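Local atomic coordinates of signal recognition particle 54 kDa protein (Aeropyrum pernix, PDB entry 7EPK), a protein that belongs to the SRP54 family, combining a helical bundle domain, a P-loop GTPase domain that holds GDP in this model, and a signal peptide binding domain. Residues Gly124-Ser132 against Leu143-Phe154. Residues are numbered along the deposited sequence; the frame is centred on the assembly and turned at random.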
loop_
_atom_site.group_PDB
_atom_site.type_symbol
_atom_site.label_atom_id
_atom_site.label_comp_id
_atom_site.label_asym_id
_atom_site.label_seq_id
_atom_site.Cartn_x
_atom_site.Cartn_y
_atom_site.Cartn_z
ATOM N N GLY A 124 -9.282 17.543 9.388
ATOM C CA GLY A 124 -9.268 19.020 9.380
ATOM C C GLY A 124 -9.936 19.609 8.151
ATOM O O GLY A 124 -9.578 20.731 7.752
ATOM N N TYR A 125 -10.883 18.890 7.561
ATOM C CA TYR A 125 -11.676 19.378 6.407
ATOM C C TYR A 125 -12.991 19.941 6.971
ATOM O O TYR A 125 -13.541 19.318 7.926
ATOM C CB TYR A 125 -11.848 18.243 5.383
ATOM C CG TYR A 125 -10.680 18.024 4.447
ATOM C CD1 TYR A 125 -10.347 18.983 3.502
ATOM C CD2 TYR A 125 -9.927 16.853 4.462
ATOM C CE1 TYR A 125 -9.299 18.806 2.614
ATOM C CE2 TYR A 125 -8.865 16.662 3.587
ATOM C CZ TYR A 125 -8.548 17.644 2.656
ATOM O OH TYR A 125 -7.521 17.508 1.756
ATOM N N LYS A 126 -13.471 21.069 6.416
ATOM C CA LYS A 126 -14.853 21.611 6.625
ATOM C C LYS A 126 -15.842 20.818 5.755
ATOM O O LYS A 126 -15.885 21.044 4.517
ATOM C CB LYS A 126 -14.919 23.112 6.307
ATOM C CG LYS A 126 -15.732 23.939 7.295
ATOM C CD LYS A 126 -15.083 23.993 8.662
ATOM C CE LYS A 126 -15.832 24.819 9.683
ATOM N NZ LYS A 126 -15.167 24.730 11.007
ATOM N N VAL A 127 -16.603 19.921 6.378
ATOM C CA VAL A 127 -17.487 18.939 5.685
ATOM C C VAL A 127 -18.954 19.340 5.855
ATOM O O VAL A 127 -19.369 19.549 7.021
ATOM C CB VAL A 127 -17.252 17.526 6.246
ATOM C CG1 VAL A 127 -18.178 16.485 5.625
ATOM C CG2 VAL A 127 -15.806 17.118 6.080
ATOM N N GLY A 128 -19.712 19.370 4.751
ATOM C CA GLY A 128 -21.194 19.364 4.752
ATOM C C GLY A 128 -21.753 18.074 4.163
ATOM O O GLY A 128 -21.095 17.531 3.253
ATOM N N LEU A 129 -22.873 17.567 4.713
ATOM C CA LEU A 129 -23.739 16.490 4.138
ATOM C C LEU A 129 -25.003 17.119 3.521
ATOM O O LEU A 129 -25.383 18.235 3.904
ATOM C CB LEU A 129 -24.104 15.470 5.223
ATOM C CG LEU A 129 -22.989 14.488 5.619
ATOM C CD1 LEU A 129 -23.224 13.873 6.986
ATOM C CD2 LEU A 129 -22.851 13.371 4.608
ATOM N N VAL A 130 -25.629 16.442 2.569
ATOM C CA VAL A 130 -26.864 16.894 1.866
ATOM C C VAL A 130 -27.829 15.711 1.797
ATOM O O VAL A 130 -27.451 14.680 1.176
ATOM C CB VAL A 130 -26.529 17.388 0.453
ATOM C CG1 VAL A 130 -27.771 17.609 -0.391
ATOM C CG2 VAL A 130 -25.660 18.631 0.473
ATOM N N SER A 131 -29.028 15.837 2.376
ATOM C CA SER A 131 -30.115 14.824 2.247
ATOM C C SER A 131 -30.918 15.104 0.967
ATOM O O SER A 131 -31.726 16.052 0.950
ATOM C CB SER A 131 -31.009 14.758 3.476
ATOM O OG SER A 131 -31.933 13.672 3.385
ATOM N N SER A 132 -30.675 14.322 -0.086
ATOM C CA SER A 132 -31.444 14.363 -1.355
ATOM C C SER A 132 -32.542 13.296 -1.311
ATOM O O SER A 132 -33.514 13.443 -2.084
ATOM C CB SER A 132 -30.554 14.160 -2.552
ATOM O OG SER A 132 -30.434 12.768 -2.859
ATOM N N LEU A 143 -29.797 11.485 8.370
ATOM C CA LEU A 143 -28.591 12.234 7.933
ATOM C C LEU A 143 -28.323 13.386 8.921
ATOM O O LEU A 143 -27.149 13.542 9.352
ATOM C CB LEU A 143 -28.798 12.707 6.486
ATOM C CG LEU A 143 -27.533 13.118 5.741
ATOM C CD1 LEU A 143 -26.489 12.001 5.759
ATOM C CD2 LEU A 143 -27.847 13.535 4.309
ATOM N N LYS A 144 -29.379 14.114 9.315
ATOM C CA LYS A 144 -29.340 15.207 10.329
ATOM C C LYS A 144 -28.528 14.756 11.556
ATOM O O LYS A 144 -27.546 15.447 11.896
ATOM C CB LYS A 144 -30.758 15.621 10.740
ATOM C CG LYS A 144 -31.062 17.107 10.578
ATOM C CD LYS A 144 -30.301 18.014 11.518
ATOM C CE LYS A 144 -30.525 19.485 11.226
ATOM N NZ LYS A 144 -29.637 20.340 12.053
ATOM N N ARG A 145 -28.932 13.649 12.195
ATOM C CA ARG A 145 -28.271 13.056 13.391
ATOM C C ARG A 145 -26.770 12.922 13.112
ATOM O O ARG A 145 -25.975 13.596 13.813
ATOM C CB ARG A 145 -28.873 11.687 13.737
ATOM C CG ARG A 145 -29.909 11.694 14.855
ATOM C CD ARG A 145 -31.187 10.959 14.470
ATOM N NE ARG A 145 -30.931 9.682 13.808
ATOM C CZ ARG A 145 -31.828 8.956 13.135
ATOM N NH1 ARG A 145 -31.454 7.805 12.590
ATOM N NH2 ARG A 145 -33.080 9.378 13.011
ATOM N N LEU A 146 -26.417 12.110 12.105
ATOM C CA LEU A 146 -25.012 11.738 11.757
ATOM C C LEU A 146 -24.176 12.997 11.481
ATOM O O LEU A 146 -22.982 12.965 11.806
ATOM C CB LEU A 146 -25.002 10.794 10.546
ATOM C CG LEU A 146 -25.539 9.387 10.801
ATOM C CD1 LEU A 146 -25.717 8.621 9.501
ATOM C CD2 LEU A 146 -24.615 8.630 11.740
ATOM N N ALA A 147 -24.767 14.047 10.898
ATOM C CA ALA A 147 -24.042 15.271 10.489
ATOM C C ALA A 147 -23.505 15.981 11.734
ATOM O O ALA A 147 -22.282 16.267 11.786
ATOM C CB ALA A 147 -24.928 16.167 9.664
ATOM N N GLU A 148 -24.367 16.212 12.730
ATOM C CA GLU A 148 -23.979 16.880 14.006
ATOM C C GLU A 148 -23.138 15.900 14.842
ATOM O O GLU A 148 -22.087 16.317 15.368
ATOM C CB GLU A 148 -25.214 17.426 14.734
ATOM C CG GLU A 148 -24.997 18.802 15.360
ATOM C CD GLU A 148 -24.061 19.752 14.612
ATOM O OE1 GLU A 148 -23.267 20.441 15.283
ATOM O OE2 GLU A 148 -24.117 19.803 13.360
ATOM N N GLU A 149 -23.549 14.632 14.899
ATOM C CA GLU A 149 -22.780 13.513 15.508
ATOM C C GLU A 149 -21.345 13.486 14.963
ATOM O O GLU A 149 -20.441 13.092 15.728
ATOM C CB GLU A 149 -23.500 12.198 15.216
ATOM C CG GLU A 149 -22.773 10.957 15.695
ATOM C CD GLU A 149 -23.672 9.730 15.764
ATOM O OE1 GLU A 149 -24.909 9.914 15.914
ATOM O OE2 GLU A 149 -23.147 8.593 15.664
ATOM N N ALA A 150 -21.157 13.855 13.691
ATOM C CA ALA A 150 -19.873 13.789 12.953
ATOM C C ALA A 150 -19.165 15.138 13.037
ATOM O O ALA A 150 -17.951 15.228 12.711
ATOM C CB ALA A 150 -20.125 13.412 11.514
ATOM N N GLY A 151 -19.902 16.167 13.432
ATOM C CA GLY A 151 -19.364 17.537 13.468
ATOM C C GLY A 151 -19.195 18.088 12.067
ATOM O O GLY A 151 -18.142 18.665 11.786
ATOM N N ALA A 152 -20.223 17.927 11.233
ATOM C CA ALA A 152 -20.283 18.412 9.833
ATOM C C ALA A 152 -21.588 19.179 9.635
ATOM O O ALA A 152 -22.612 18.739 10.206
ATOM C CB ALA A 152 -20.193 17.249 8.867
ATOM N N MET A 153 -21.550 20.243 8.824
ATOM C CA MET A 153 -22.747 21.036 8.449
ATOM C C MET A 153 -23.746 20.125 7.725
ATOM O O MET A 153 -23.381 19.002 7.353
ATOM C CB MET A 153 -22.384 22.221 7.556
ATOM C CG MET A 153 -21.410 23.191 8.200
ATOM S SD MET A 153 -20.829 24.476 7.049
ATOM C CE MET A 153 -19.385 25.039 7.952
ATOM N N PHE A 154 -24.985 20.579 7.577
ATOM C CA PHE A 154 -26.089 19.783 6.989
ATOM C C PHE A 154 -26.979 20.686 6.142
ATOM O O PHE A 154 -27.037 21.907 6.361
ATOM C CB PHE A 154 -26.911 19.087 8.073
ATOM C CG PHE A 154 -28.155 18.384 7.583
ATOM C CD1 PHE A 154 -28.112 17.063 7.166
ATOM C CD2 PHE A 154 -29.381 19.033 7.568
ATOM C CE1 PHE A 154 -29.263 16.425 6.725
ATOM C CE2 PHE A 154 -30.529 18.392 7.125
ATOM C CZ PHE A 154 -30.468 17.089 6.699
#
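With CG of Leu129 opposite its own carbonyl carbon (chi1 -76°) and CG of Leu143 opposite its backbone N (chi1 -162°), the branched ends of Leu129 and Leu143 come together between strand and helix. The setting is a beta-alpha-beta crossover in the P-loop GTPase domain, in which strand 127-131 is followed by helix 139-150 and then by the parallel edge strand 153-156. It illustrates how such a unit packs its helix antiparallel over the strand just left and returns the chain to a parallel neighbour. The helix segment 143-150 runs almost exactly antiparallel to the strand (176°), with the axes 9.1 Å apart at their closest. Between them Leu129 puts CD1 4.0 Å from CD1 of Leu143, the two side chains slanting across one another, and the same Leu129 CD1 also lies against CA and CB of Ala147 one turn further along the helix. Leu129 also touches Ala113 of helix 109-122 and Ile182 of the neighbouring strand 180-184, so this leucine joins two helices to the sheet.

The chain returns through a Schellman motif at Gly151, whose positive phi ends the helix and turns the backbone back beside strand 127-131. Ala152 then presses CB against CG1 of Val127 (3.9 Å), and Met153 begins the parallel pairing. Its N donates to Val127 O (2.9 Å) in the carbonyl plane, though bent at the hydrogen; its O accepts from Leu129 N (3.0 Å) along a straighter N-H path, the donor standing above the carbonyl plane. Gly128, paired with Met153, adds a CA-H...O contact to that oxygen. The extended Met153 chain carries CE across Lys126, 3.9 Å from its CG. At the C-terminal end of strand 127-131, Phe154 CZ lies 4.0 Å from Ser131 CB.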